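Local coordinates for protein carboxylesterase (PDB 5GMX) that hydrolyses carboxylic ester bonds and also acts on oxyimino cephalosporins, as a family VIII carboxylesterase with a beta-lactamase-like fold, at residues T303-F308 / R317-R322; E330-N335 / F348-T353; L282-T287 / K354-M359; V81-D86 / R292-K297; M76-V81 / R322-N327. All coordinates share one frame; numbering follows the deposited sequence.

Contact 1 (T303-F308 / R317-R322)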
# COMPACT_ATOMS: atom_id res chain seq x y z
N THR A 303 12.55 -3.43 -6.24
CA THR A 303 11.79 -2.93 -7.38
C THR A 303 12.16 -3.58 -8.73
O THR A 303 11.70 -3.12 -9.77
CB THR A 303 11.92 -1.41 -7.52
OG1 THR A 303 13.31 -1.05 -7.61
CG2 THR A 303 11.30 -0.72 -6.32
N ARG A 304 12.96 -4.64 -8.70
CA ARG A 304 13.23 -5.41 -9.91
C ARG A 304 11.93 -5.93 -10.50
O ARG A 304 11.10 -6.49 -9.79
CB ARG A 304 14.14 -6.60 -9.64
CG ARG A 304 15.61 -6.27 -9.44
CD ARG A 304 16.44 -7.55 -9.42
NE ARG A 304 17.83 -7.28 -9.06
CZ ARG A 304 18.80 -7.00 -9.93
NH1 ARG A 304 18.54 -6.96 -11.23
NH2 ARG A 304 20.02 -6.76 -9.49
N GLU A 305 11.75 -5.75 -11.80
CA GLU A 305 10.56 -6.29 -12.45
C GLU A 305 10.59 -7.81 -12.40
O GLU A 305 11.57 -8.44 -12.78
CB GLU A 305 10.45 -5.82 -13.90
CG GLU A 305 9.18 -6.29 -14.58
CD GLU A 305 9.15 -5.92 -16.04
OE1 GLU A 305 9.34 -4.72 -16.37
OE2 GLU A 305 8.91 -6.82 -16.87
N GLU A 306 9.51 -8.39 -11.90
CA GLU A 306 9.40 -9.84 -11.77
C GLU A 306 8.56 -10.39 -12.90
O GLU A 306 8.87 -11.45 -13.44
CB GLU A 306 8.81 -10.23 -10.42
CG GLU A 306 9.82 -10.20 -9.29
CD GLU A 306 10.88 -11.28 -9.45
OE1 GLU A 306 10.50 -12.41 -9.83
OE2 GLU A 306 12.08 -11.01 -9.20
N CYS A 307 7.51 -9.67 -13.27
CA CYS A 307 6.72 -10.12 -14.42
C CYS A 307 5.91 -8.99 -15.02
O CYS A 307 5.72 -7.96 -14.38
CB CYS A 307 5.82 -11.31 -14.04
SG CYS A 307 4.72 -11.12 -12.57
N PHE A 308 5.46 -9.17 -16.26
CA PHE A 308 4.64 -8.17 -16.93
C PHE A 308 3.63 -8.91 -17.80
O PHE A 308 3.88 -9.17 -18.96
CB PHE A 308 5.51 -7.21 -17.75
CG PHE A 308 4.79 -5.96 -18.19
CD1 PHE A 308 3.46 -5.74 -17.87
CD2 PHE A 308 5.46 -4.99 -18.92
CE1 PHE A 308 2.80 -4.58 -18.28
CE2 PHE A 308 4.82 -3.83 -19.33
CZ PHE A 308 3.49 -3.63 -19.01
N ARG A 317 -2.84 -6.16 -18.07
CA ARG A 317 -1.41 -6.43 -17.95
C ARG A 317 -0.84 -5.64 -16.76
O ARG A 317 -0.86 -4.42 -16.76
CB ARG A 317 -0.67 -6.06 -19.22
CG ARG A 317 -1.11 -6.80 -20.45
CD ARG A 317 -0.17 -6.49 -21.60
NE ARG A 317 1.15 -7.06 -21.38
CZ ARG A 317 2.29 -6.42 -21.62
NH1 ARG A 317 2.27 -5.18 -22.07
NH2 ARG A 317 3.45 -7.02 -21.39
N MSE A 318 -0.36 -6.35 -15.75
CA MSE A 318 0.29 -5.73 -14.62
C MSE A 318 1.78 -5.96 -14.72
O MSE A 318 2.24 -7.04 -15.12
CB MSE A 318 -0.25 -6.28 -13.30
CG MSE A 318 -1.73 -6.05 -13.10
SE MSE A 318 -2.08 -4.12 -12.89
CE MSE A 318 -1.20 -3.85 -11.16
N ARG A 319 2.52 -4.91 -14.37
CA ARG A 319 3.97 -4.95 -14.32
C ARG A 319 4.41 -5.00 -12.85
O ARG A 319 4.52 -3.96 -12.19
CB ARG A 319 4.56 -3.73 -15.03
CG ARG A 319 6.05 -3.80 -15.21
CD ARG A 319 6.55 -2.57 -15.92
NE ARG A 319 8.01 -2.47 -15.84
CZ ARG A 319 8.67 -1.33 -15.72
NH1 ARG A 319 8.02 -0.18 -15.65
NH2 ARG A 319 10.00 -1.36 -15.66
N TRP A 320 4.65 -6.21 -12.37
CA TRP A 320 4.94 -6.45 -10.96
C TRP A 320 6.43 -6.55 -10.66
O TRP A 320 7.20 -7.25 -11.36
CB TRP A 320 4.27 -7.75 -10.48
CG TRP A 320 2.78 -7.74 -10.42
CD1 TRP A 320 1.92 -8.50 -11.18
CD2 TRP A 320 1.95 -6.98 -9.53
NE1 TRP A 320 0.62 -8.25 -10.83
CE2 TRP A 320 0.61 -7.31 -9.82
CE3 TRP A 320 2.21 -6.04 -8.52
CZ2 TRP A 320 -0.47 -6.74 -9.14
CZ3 TRP A 320 1.14 -5.48 -7.85
CH2 TRP A 320 -0.18 -5.83 -8.17
N SER A 321 6.82 -5.86 -9.59
CA SER A 321 8.11 -6.06 -8.95
C SER A 321 7.91 -6.87 -7.67
O SER A 321 6.86 -7.50 -7.49
CB SER A 321 8.78 -4.71 -8.64
OG SER A 321 8.06 -3.98 -7.67
N ARG A 322 8.87 -6.82 -6.76
CA ARG A 322 8.73 -7.55 -5.51
C ARG A 322 7.81 -6.81 -4.54
O ARG A 322 8.23 -6.37 -3.47
CB ARG A 322 10.09 -7.80 -4.86
CG ARG A 322 10.93 -8.87 -5.56
CD ARG A 322 11.88 -8.28 -6.59
NE ARG A 322 12.62 -9.35 -7.24
CZ ARG A 322 13.88 -9.66 -6.96
NH1 ARG A 322 14.56 -8.94 -6.07
NH2 ARG A 322 14.47 -10.66 -7.60
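The F308 ring is sandwiched between two arginines. On one face the R317 guanidinium lies nearly flat, planes 18° apart, with R317 CZ 3.9 Å from the F308 ring centroid: a cation-pi stack. R319 CB sits over the opposite face, offset toward the rim, in a CH-pi contact. C307 SG, meanwhile, meets the edge of the W320 ring, whose NE1 reaches D311. These groups decorate an antiparallel hairpin of strands 307-310 and 317-320, broken by a classic beta bulge: W320 O accepts from both E306 N (2.6 Å) and C307 N (3.1 Å), and W320 N returns a bond to C307 O.

Two salt bridges follow, one from E305 and one from bulge residue E306. E305, its chain extended, offers OE1 to R319 NE at 2.7 Å, the donor standing above the carboxylate plane. E306 bends at chi2 (-67°) so that OE2 is gripped side-on by R322 NE (2.6 Å) and R322 NH2 (2.9 Å). R319 is held jointly by E305, N327 O and P336 O; R322 NH1 also reaches E301 O. With R322 NE and NH2 both on one oxygen, negative charge on E306 is probably stabilised and rotation of the guanidinium limited.

Contact 2 (E330-N335 / F348-T353)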
# COMPACT_ATOMS: atom_id res chain seq x y z
N GLU A 330 2.07 5.83 -17.78
CA GLU A 330 2.19 7.03 -16.96
C GLU A 330 1.23 7.10 -15.76
O GLU A 330 0.89 8.19 -15.29
CB GLU A 330 2.04 8.28 -17.83
CG GLU A 330 3.10 8.34 -18.93
CD GLU A 330 3.46 9.76 -19.34
OE1 GLU A 330 2.58 10.64 -19.26
OE2 GLU A 330 4.63 10.00 -19.72
N LEU A 331 0.82 5.94 -15.27
CA LEU A 331 0.04 5.82 -14.05
C LEU A 331 0.68 6.61 -12.91
O LEU A 331 -0.01 7.29 -12.16
CB LEU A 331 -0.09 4.35 -13.64
CG LEU A 331 -0.72 4.01 -12.29
CD1 LEU A 331 -2.17 4.44 -12.22
CD2 LEU A 331 -0.58 2.53 -12.03
N TYR A 332 2.00 6.52 -12.83
CA TYR A 332 2.75 7.19 -11.77
C TYR A 332 3.69 8.26 -12.33
O TYR A 332 4.82 8.40 -11.85
CB TYR A 332 3.57 6.18 -10.96
CG TYR A 332 2.73 5.20 -10.17
CD1 TYR A 332 1.54 5.60 -9.58
CD2 TYR A 332 3.13 3.88 -10.01
CE1 TYR A 332 0.77 4.72 -8.86
CE2 TYR A 332 2.37 2.99 -9.29
CZ TYR A 332 1.19 3.41 -8.72
OH TYR A 332 0.42 2.51 -8.01
N GLY A 333 3.22 9.00 -13.33
CA GLY A 333 4.00 10.09 -13.91
C GLY A 333 4.86 9.68 -15.10
O GLY A 333 4.73 8.57 -15.61
N PRO A 334 5.75 10.60 -15.53
CA PRO A 334 6.61 10.47 -16.73
C PRO A 334 7.86 9.59 -16.59
O PRO A 334 8.44 9.23 -17.62
CB PRO A 334 7.03 11.91 -17.00
CG PRO A 334 7.01 12.56 -15.66
CD PRO A 334 5.87 11.93 -14.92
N ASN A 335 8.30 9.26 -15.37
CA ASN A 335 9.42 8.34 -15.22
C ASN A 335 8.91 6.91 -15.38
O ASN A 335 8.09 6.44 -14.58
CB ASN A 335 10.12 8.54 -13.86
CG ASN A 335 11.27 7.56 -13.61
OD1 ASN A 335 11.66 6.79 -14.49
ND2 ASN A 335 11.83 7.60 -12.40
N PHE A 348 -3.33 6.58 -3.21
CA PHE A 348 -2.14 5.99 -3.81
C PHE A 348 -0.89 6.59 -3.23
O PHE A 348 -0.92 7.63 -2.57
CB PHE A 348 -2.12 6.16 -5.34
CG PHE A 348 -1.95 7.58 -5.77
CD1 PHE A 348 -3.04 8.42 -5.88
CD2 PHE A 348 -0.69 8.10 -6.03
CE1 PHE A 348 -2.88 9.74 -6.27
CE2 PHE A 348 -0.52 9.42 -6.42
CZ PHE A 348 -1.62 10.23 -6.54
N GLY A 349 0.23 5.93 -3.49
CA GLY A 349 1.52 6.51 -3.19
C GLY A 349 2.52 6.01 -4.20
O GLY A 349 2.37 4.88 -4.70
N PHE A 350 3.50 6.84 -4.55
CA PHE A 350 4.59 6.34 -5.39
C PHE A 350 5.90 7.11 -5.24
O PHE A 350 5.95 8.22 -4.70
CB PHE A 350 4.17 6.31 -6.88
CG PHE A 350 4.07 7.66 -7.51
CD1 PHE A 350 5.18 8.23 -8.13
CD2 PHE A 350 2.88 8.37 -7.48
CE1 PHE A 350 5.09 9.49 -8.72
CE2 PHE A 350 2.78 9.63 -8.07
CZ PHE A 350 3.90 10.19 -8.69
N ALA A 351 6.96 6.48 -5.72
CA ALA A 351 8.30 7.02 -5.69
C ALA A 351 8.91 7.07 -7.09
O ALA A 351 8.72 6.16 -7.90
CB ALA A 351 9.18 6.19 -4.77
N ASP A 352 9.66 8.14 -7.33
CA ASP A 352 10.38 8.43 -8.57
C ASP A 352 11.82 8.74 -8.19
O ASP A 352 12.10 9.84 -7.72
CB ASP A 352 9.71 9.61 -9.31
CG ASP A 352 10.51 10.09 -10.54
OD1 ASP A 352 11.67 9.68 -10.76
OD2 ASP A 352 9.96 10.93 -11.30
N THR A 353 12.73 7.78 -8.37
CA THR A 353 14.11 7.98 -7.92
C THR A 353 14.88 8.97 -8.79
O THR A 353 15.90 9.51 -8.35
CB THR A 353 14.90 6.65 -7.88
OG1 THR A 353 15.08 6.16 -9.21
CG2 THR A 353 14.18 5.62 -7.04
O HOH W 1 7.26 9.49 -12.66
O HOH W 2 14.15 5.79 -11.54
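Y332 lays its CB and the near part of its ring over F350, and F350 answers in kind. The two side chains slide past each other in opposite directions, so each beta carbon sits over the other's ring: Y332 CB is 4.0 Å from the F350 ring centroid, and F350 CB 3.9 Å from the Y332 ring centroid. This reciprocal CH-pi pairing goes with planes only 16° apart but slid until the rings barely overlap. It joins strand 348-352 of the antiparallel sheet of the beta-lactamase-like fold to the loop between strands 325-326 and 339-342, which makes a type I turn from E330 to G333.

L331 CG lies over the other face of the Y332 ring, toward its rim, and Y332 OH is bonded to S342 OG. F350 CG takes the crowded position between backbone N and carbonyl carbon (chi1 72°), on a CB that points toward the loop. I380 and Y384 of helix 374-385 also touch the F350 side chain.

The polar half lies three residues on in the loop and two on in the strand. N335 and D352 both have CG anti to the backbone N, and N335 ND2 donates to D352 OD1 at 2.7 Å, from well above the carboxylate plane. The aspartate has further donors: D352 OD1 also takes A355 N, and D352 OD2 takes Y384 OH. A water accepts from N335 N and donates to Y332 O at 2.8 Å, with a weak third bond to D352 OD2.

Contact 3 (L282-T287 / K354-M359)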
# COMPACT_ATOMS: atom_id res chain seq x y z
N LEU A 282 12.02 6.51 0.04
CA LEU A 282 12.38 5.57 -1.03
C LEU A 282 12.87 6.24 -2.32
O LEU A 282 13.69 5.69 -3.04
CB LEU A 282 11.21 4.64 -1.36
CG LEU A 282 10.77 3.76 -0.18
CD1 LEU A 282 9.64 2.81 -0.60
CD2 LEU A 282 11.95 3.00 0.44
N ALA A 283 12.31 7.40 -2.64
CA ALA A 283 12.68 8.12 -3.83
C ALA A 283 14.02 8.82 -3.67
O ALA A 283 14.68 9.16 -4.65
CB ALA A 283 11.60 9.12 -4.18
N ASN A 284 14.42 9.02 -2.42
CA ASN A 284 15.66 9.75 -2.13
C ASN A 284 16.81 8.82 -1.76
O ASN A 284 17.71 9.19 -1.00
CB ASN A 284 15.42 10.77 -1.02
CG ASN A 284 16.55 11.77 -0.90
OD1 ASN A 284 17.05 12.28 -1.91
ND2 ASN A 284 16.97 12.06 0.33
N GLY A 285 16.79 7.60 -2.29
CA GLY A 285 17.85 6.66 -2.02
C GLY A 285 17.79 6.04 -0.63
O GLY A 285 18.77 5.48 -0.15
N GLY A 286 16.65 6.14 0.03
CA GLY A 286 16.47 5.46 1.30
C GLY A 286 16.52 6.38 2.51
O GLY A 286 16.49 5.92 3.64
N THR A 287 16.57 7.69 2.25
CA THR A 287 16.71 8.67 3.31
C THR A 287 15.66 9.78 3.25
O THR A 287 15.34 10.31 2.19
CB THR A 287 18.12 9.33 3.26
OG1 THR A 287 19.12 8.30 3.29
CG2 THR A 287 18.33 10.28 4.44
N LYS A 354 14.44 9.18 -10.03
CA LYS A 354 15.11 10.15 -10.90
C LYS A 354 14.90 11.58 -10.39
O LYS A 354 15.87 12.31 -10.18
CB LYS A 354 14.61 10.02 -12.35
CG LYS A 354 14.97 8.70 -13.01
CD LYS A 354 14.69 8.72 -14.51
CE LYS A 354 15.17 7.45 -15.22
NZ LYS A 354 14.29 6.26 -15.00
N ALA A 355 13.65 11.96 -10.17
CA ALA A 355 13.34 13.29 -9.64
C ALA A 355 13.49 13.34 -8.12
O ALA A 355 13.32 14.39 -7.51
CB ALA A 355 11.93 13.71 -10.05
N ARG A 356 13.81 12.20 -7.52
CA ARG A 356 13.86 12.07 -6.06
C ARG A 356 12.55 12.55 -5.43
O ARG A 356 12.53 13.26 -4.42
CB ARG A 356 15.08 12.82 -5.50
CG ARG A 356 16.40 12.14 -5.88
CD ARG A 356 17.61 13.02 -5.65
NE ARG A 356 17.84 13.28 -4.23
CZ ARG A 356 18.61 14.25 -3.75
NH1 ARG A 356 19.24 15.08 -4.59
NH2 ARG A 356 18.77 14.40 -2.44
N LEU A 357 11.45 12.13 -6.04
CA LEU A 357 10.12 12.61 -5.67
C LEU A 357 9.28 11.48 -5.08
O LEU A 357 9.21 10.40 -5.64
CB LEU A 357 9.42 13.18 -6.91
CG LEU A 357 7.97 13.68 -6.88
CD1 LEU A 357 7.77 14.77 -7.93
CD2 LEU A 357 6.97 12.54 -7.14
N GLY A 358 8.65 11.73 -3.94
CA GLY A 358 7.70 10.78 -3.38
C GLY A 358 6.36 11.47 -3.23
O GLY A 358 6.31 12.65 -2.91
N MSE A 359 5.28 10.75 -3.46
CA MSE A 359 3.97 11.39 -3.42
C MSE A 359 2.94 10.51 -2.73
O MSE A 359 2.93 9.28 -2.92
CB MSE A 359 3.50 11.73 -4.84
CG MSE A 359 2.16 12.46 -4.86
SE MSE A 359 1.48 12.90 -6.66
CE MSE A 359 3.10 13.70 -7.40
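N284 and R356 cross obliquely as chains, yet the flat groups at their tips are almost coplanar, amide and guanidinium planes only 10° apart. The guanidinium turns its NE side to the amide, and both donors converge on a single oxygen: R356 NE lies 2.6 Å from N284 OD1, and R356 NH2 is 2.8 Å from N284 OD1. The first comes in nearly along the C=O axis, the second in the carbonyl plane on a lone pair. N284 has CG anti to its backbone N (chi1 -167°), while the arginine bends at chi3 (67°) to fold its head round toward the amide. The amide's own rotation is set by its other end, since N284 ND2 donates to T287 O at 3.0 Å and so ties the turn after the helix.

This is where the C-terminal end of helix 272-283 lies against the sheet of the beta-lactamase-like fold, at the hairpin between strands 348-352 and 357-363. R356 and L357 both face D352 in a G1 beta bulge, with R356 itself at positive phi. R356 CA also makes a CA-H...O contact, 3.3 Å from A283 O. A283 points its methyl at the strand, and A283 CB comes to 3.1 Å from L357 O, a tight approach. The methyl also touches A351 on the neighbouring strand.

Contact 4 (V81-D86 / R292-K297)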
# COMPACT_ATOMS: atom_id res chain seq x y z
N VAL A 81 9.46 -5.86 3.77
CA VAL A 81 10.22 -7.01 3.29
C VAL A 81 11.53 -6.51 2.71
O VAL A 81 12.60 -7.05 3.00
CB VAL A 81 9.46 -7.84 2.23
CG1 VAL A 81 10.38 -8.90 1.62
CG2 VAL A 81 8.24 -8.51 2.87
N GLY A 82 11.42 -5.41 1.96
CA GLY A 82 12.58 -4.81 1.35
C GLY A 82 13.62 -4.44 2.37
O GLY A 82 14.82 -4.71 2.18
N VAL A 83 13.18 -3.86 3.49
CA VAL A 83 14.12 -3.41 4.50
C VAL A 83 14.79 -4.64 5.07
O VAL A 83 16.02 -4.68 5.24
CB VAL A 83 13.44 -2.58 5.61
CG1 VAL A 83 14.38 -2.38 6.80
CG2 VAL A 83 12.96 -1.24 5.04
N LEU A 84 13.99 -5.68 5.33
CA LEU A 84 14.54 -6.89 5.92
C LEU A 84 15.47 -7.57 4.93
O LEU A 84 16.44 -8.20 5.33
CB LEU A 84 13.43 -7.85 6.37
CG LEU A 84 12.61 -7.37 7.57
CD1 LEU A 84 11.44 -8.31 7.81
CD2 LEU A 84 13.47 -7.25 8.82
N ALA A 85 15.18 -7.43 3.63
CA ALA A 85 16.06 -8.06 2.66
C ALA A 85 17.37 -7.29 2.64
O ALA A 85 18.45 -7.88 2.51
CB ALA A 85 15.42 -8.09 1.28
N ASP A 86 17.27 -5.98 2.86
CA ASP A 86 18.44 -5.11 2.78
C ASP A 86 19.37 -5.38 3.96
O ASP A 86 20.58 -5.22 3.85
CB ASP A 86 18.02 -3.63 2.76
CG ASP A 86 19.18 -2.69 2.45
OD1 ASP A 86 19.86 -2.90 1.42
OD2 ASP A 86 19.42 -1.74 3.24
N ARG A 292 18.14 7.35 7.61
CA ARG A 292 18.12 6.28 6.62
C ARG A 292 17.37 5.04 7.10
O ARG A 292 17.63 4.54 8.18
CB ARG A 292 19.55 5.89 6.22
CG ARG A 292 19.59 4.70 5.27
CD ARG A 292 20.99 4.42 4.76
NE ARG A 292 21.56 5.56 4.03
CZ ARG A 292 21.26 5.87 2.78
NH1 ARG A 292 20.36 5.15 2.12
NH2 ARG A 292 21.84 6.91 2.19
N ILE A 293 16.45 4.54 6.28
CA ILE A 293 15.75 3.30 6.63
C ILE A 293 16.21 2.14 5.75
O ILE A 293 16.01 0.98 6.09
CB ILE A 293 14.21 3.44 6.51
CG1 ILE A 293 13.81 3.93 5.12
CG2 ILE A 293 13.65 4.38 7.58
CD1 ILE A 293 12.31 3.88 4.86
N ILE A 294 16.85 2.47 4.63
CA ILE A 294 17.31 1.44 3.71
C ILE A 294 18.40 1.96 2.76
O ILE A 294 18.47 3.16 2.50
CB ILE A 294 16.13 0.88 2.89
CG1 ILE A 294 16.48 -0.45 2.25
CG2 ILE A 294 15.67 1.89 1.84
CD1 ILE A 294 15.33 -1.07 1.58
N SER A 295 19.26 1.06 2.28
CA SER A 295 20.25 1.42 1.27
C SER A 295 19.62 1.49 -0.13
O SER A 295 18.57 0.91 -0.38
CB SER A 295 21.41 0.41 1.27
OG SER A 295 21.04 -0.77 0.57
N ALA A 296 20.26 2.23 -1.03
CA ALA A 296 19.80 2.35 -2.42
C ALA A 296 19.80 1.00 -3.16
O ALA A 296 18.95 0.75 -4.02
CB ALA A 296 20.65 3.35 -3.17
N LYS A 297 20.77 0.15 -2.84
CA LYS A 297 20.82 -1.22 -3.37
C LYS A 297 19.54 -1.96 -2.99
O LYS A 297 18.96 -2.66 -3.81
CB LYS A 297 22.05 -1.97 -2.83
CG LYS A 297 21.87 -3.49 -2.65
CD LYS A 297 21.80 -3.85 -1.17
CE LYS A 297 21.92 -5.34 -0.92
NZ LYS A 297 20.63 -6.11 -1.02
O HOH W 3 21.36 -7.77 1.72
O HOH W 4 18.35 -1.59 5.92
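D86 has CG anti to its backbone N (chi1 -170°), which carries the carboxylate off the helix toward residues 294 and 295; S295 keeps OG in the crowded position between backbone N and carbonyl carbon (chi1 79°), facing it. The result is a two-point grip by one residue on one carboxylate. S295 OG donates to D86 OD1 at 2.6 Å, on the syn lone pair, while S295 N donates to D86 OD2 at 3.0 Å in a nearly straight bond (172°) from above the carboxylate plane. A water also donates to D86 OD2.

S295 is the N-cap of helix 296-302, so the same hydroxyl caps G298 N and donates to the aspartate. A negative charge at this helix start would probably interact well with the helix dipole. K297 crosses the carboxylate obliquely, K297 CD 3.4 Å from D86 OD1, but K297 NZ stays 4.1 Å from D86 OD1, beyond a salt bridge.

The apolar part is I294, its CG1 anti to the backbone N. I294 CG1 packs on D86 CB, and I294 CD1 reaches G82 O at 3.7 Å and the V83 side chain. The contact thus sets the C-terminal end of helix 72-86 against the start of helix 296-302, just after strand 291-292, and I294 also touches I299 and M302 of that helix and L282 of helix 272-283.

Contact 5 (M76-V81 / R322-N327)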
# COMPACT_ATOMS: atom_id res chain seq x y z
N MSE A 76 3.32 -0.47 1.61
CA MSE A 76 3.93 -0.39 2.93
C MSE A 76 4.44 -1.76 3.35
O MSE A 76 5.58 -1.89 3.85
CB MSE A 76 2.94 0.15 3.96
CG MSE A 76 2.35 1.49 3.54
SE MSE A 76 3.73 2.87 3.25
CE MSE A 76 2.54 4.33 2.76
N ALA A 77 3.64 -2.80 3.09
CA ALA A 77 4.05 -4.14 3.51
C ALA A 77 5.30 -4.52 2.73
O ALA A 77 6.24 -5.09 3.29
CB ALA A 77 2.93 -5.17 3.29
N ALA A 78 5.32 -4.15 1.45
CA ALA A 78 6.43 -4.56 0.61
C ALA A 78 7.70 -3.89 1.13
O ALA A 78 8.79 -4.48 1.10
CB ALA A 78 6.18 -4.20 -0.86
N THR A 79 7.54 -2.68 1.66
CA THR A 79 8.71 -1.94 2.12
C THR A 79 9.35 -2.68 3.28
O THR A 79 10.58 -2.81 3.34
CB THR A 79 8.36 -0.50 2.50
OG1 THR A 79 7.89 0.17 1.33
CG2 THR A 79 9.59 0.22 3.00
N VAL A 80 8.52 -3.24 4.17
CA VAL A 80 9.05 -4.00 5.29
C VAL A 80 9.95 -5.12 4.77
O VAL A 80 11.09 -5.28 5.22
CB VAL A 80 7.94 -4.61 6.18
CG1 VAL A 80 8.56 -5.52 7.24
CG2 VAL A 80 7.15 -3.51 6.85
N VAL A 81 9.46 -5.86 3.77
CA VAL A 81 10.22 -7.01 3.29
C VAL A 81 11.53 -6.51 2.71
O VAL A 81 12.60 -7.05 3.00
CB VAL A 81 9.46 -7.84 2.23
CG1 VAL A 81 10.38 -8.90 1.62
CG2 VAL A 81 8.24 -8.51 2.87
N ARG A 322 8.87 -6.82 -6.76
CA ARG A 322 8.73 -7.55 -5.51
C ARG A 322 7.81 -6.81 -4.54
O ARG A 322 8.23 -6.37 -3.47
CB ARG A 322 10.09 -7.80 -4.86
CG ARG A 322 10.93 -8.87 -5.56
CD ARG A 322 11.88 -8.28 -6.59
NE ARG A 322 12.62 -9.35 -7.24
CZ ARG A 322 13.88 -9.66 -6.96
NH1 ARG A 322 14.56 -8.94 -6.07
NH2 ARG A 322 14.47 -10.66 -7.60
N GLY A 323 6.55 -6.66 -4.94
CA GLY A 323 5.55 -6.07 -4.07
C GLY A 323 4.96 -4.77 -4.58
O GLY A 323 3.86 -4.40 -4.19
N PHE A 324 5.69 -4.07 -5.43
CA PHE A 324 5.24 -2.77 -5.93
C PHE A 324 4.75 -2.85 -7.36
O PHE A 324 5.28 -3.61 -8.17
CB PHE A 324 6.36 -1.73 -5.85
CG PHE A 324 6.81 -1.43 -4.45
CD1 PHE A 324 6.17 -0.45 -3.70
CD2 PHE A 324 7.87 -2.13 -3.89
CE1 PHE A 324 6.59 -0.15 -2.42
CE2 PHE A 324 8.30 -1.85 -2.60
CZ PHE A 324 7.65 -0.85 -1.86
N ILE A 325 3.74 -2.04 -7.67
CA ILE A 325 3.35 -1.80 -9.05
C ILE A 325 4.40 -0.94 -9.73
O ILE A 325 4.77 0.12 -9.23
CB ILE A 325 1.99 -1.07 -9.13
CG1 ILE A 325 0.88 -1.93 -8.52
CG2 ILE A 325 1.67 -0.71 -10.58
CD1 ILE A 325 -0.46 -1.20 -8.43
N LEU A 326 4.91 -1.40 -10.86
CA LEU A 326 5.83 -0.60 -11.65
C LEU A 326 5.03 0.19 -12.68
O LEU A 326 3.97 -0.25 -13.13
CB LEU A 326 6.89 -1.47 -12.33
CG LEU A 326 7.85 -2.22 -11.39
CD1 LEU A 326 8.91 -3.00 -12.19
CD2 LEU A 326 8.52 -1.27 -10.43
N ASN A 327 5.55 1.36 -13.03
CA ASN A 327 4.83 2.31 -13.86
C ASN A 327 4.48 1.74 -15.23
O ASN A 327 5.24 0.98 -15.83
CB ASN A 327 5.66 3.59 -14.01
CG ASN A 327 4.81 4.79 -14.36
OD1 ASN A 327 3.59 4.70 -14.45
ND2 ASN A 327 5.45 5.94 -14.51
O HOH W 5 9.57 -6.28 -1.11
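M76, a selenomethionine, points away from residues 322-327 and packs instead on F187, I275 and V278; its carbonyl accepts the V80 amide within helix 72-86. S71 stands just ahead of this helix and K74 in its first turn; they form the SxxK pair, probably catalytic as in this beta-lactamase-like family, and both line the phenylmethanesulfonic acid pocket.

Two residues on, A78 carries the contact. A78 CB sits over one face of the F324 ring, offset toward the rim, 4.0 Å from the ring centroid and 3.6 Å from F324 CE2, a CH-pi approach. The same methyl rests on the backbone before the phenylalanine, with A78 CB 3.8 Å from G323 CA. A beta carbon on G323 would run into that methyl, and G323's backbone angles (117°/-23°) would press it against the preceding carbonyl O; the glycine lets helix and loop come close together. One water donates to A78 O at 3.0 Å and to R322 O at 2.7 Å.

T79 meets the same ring from another side: T79 OG1 lies at the edge, in the ring plane, 3.4 Å from F324 CZ. Its OG1 is anti to the carbonyl carbon and bonds to G75 O of its own helix. F324 has CG anti to its carbonyl carbon (chi1 -64°), which swings the ring toward the helix; F339 of strand 339-342 meets it edge-to-face and Y279 of helix 272-283 also touches it.

No direct hydrogen bond joins the segments: the water joins two carbonyls of buried residues, and the remaining contacts are van der Waals and CH-pi.

How the contacts relate
Contacts 1 and 5 share R322 and have centres about 10 Å apart; R319 O also takes L326 N across them at 2.9 Å. Contact 5 meets contact 2 through N327, whose side chain bonds to Y332 N and N335 O. Contacts 2 and 3 adjoin on neighbouring strands, with K354 NZ reaching N335 OD1 at 2.7 Å. Contact 3 passes to contact 4 through G286 and I293, and contact 4 returns to contact 5 along helix 72-86, where they share V81. The bound phenylmethanesulfonic acid lies nearest contact 1, about 8 Å from the W320 side chain, against about 10 Å from the side chain of Y332 in contact 2.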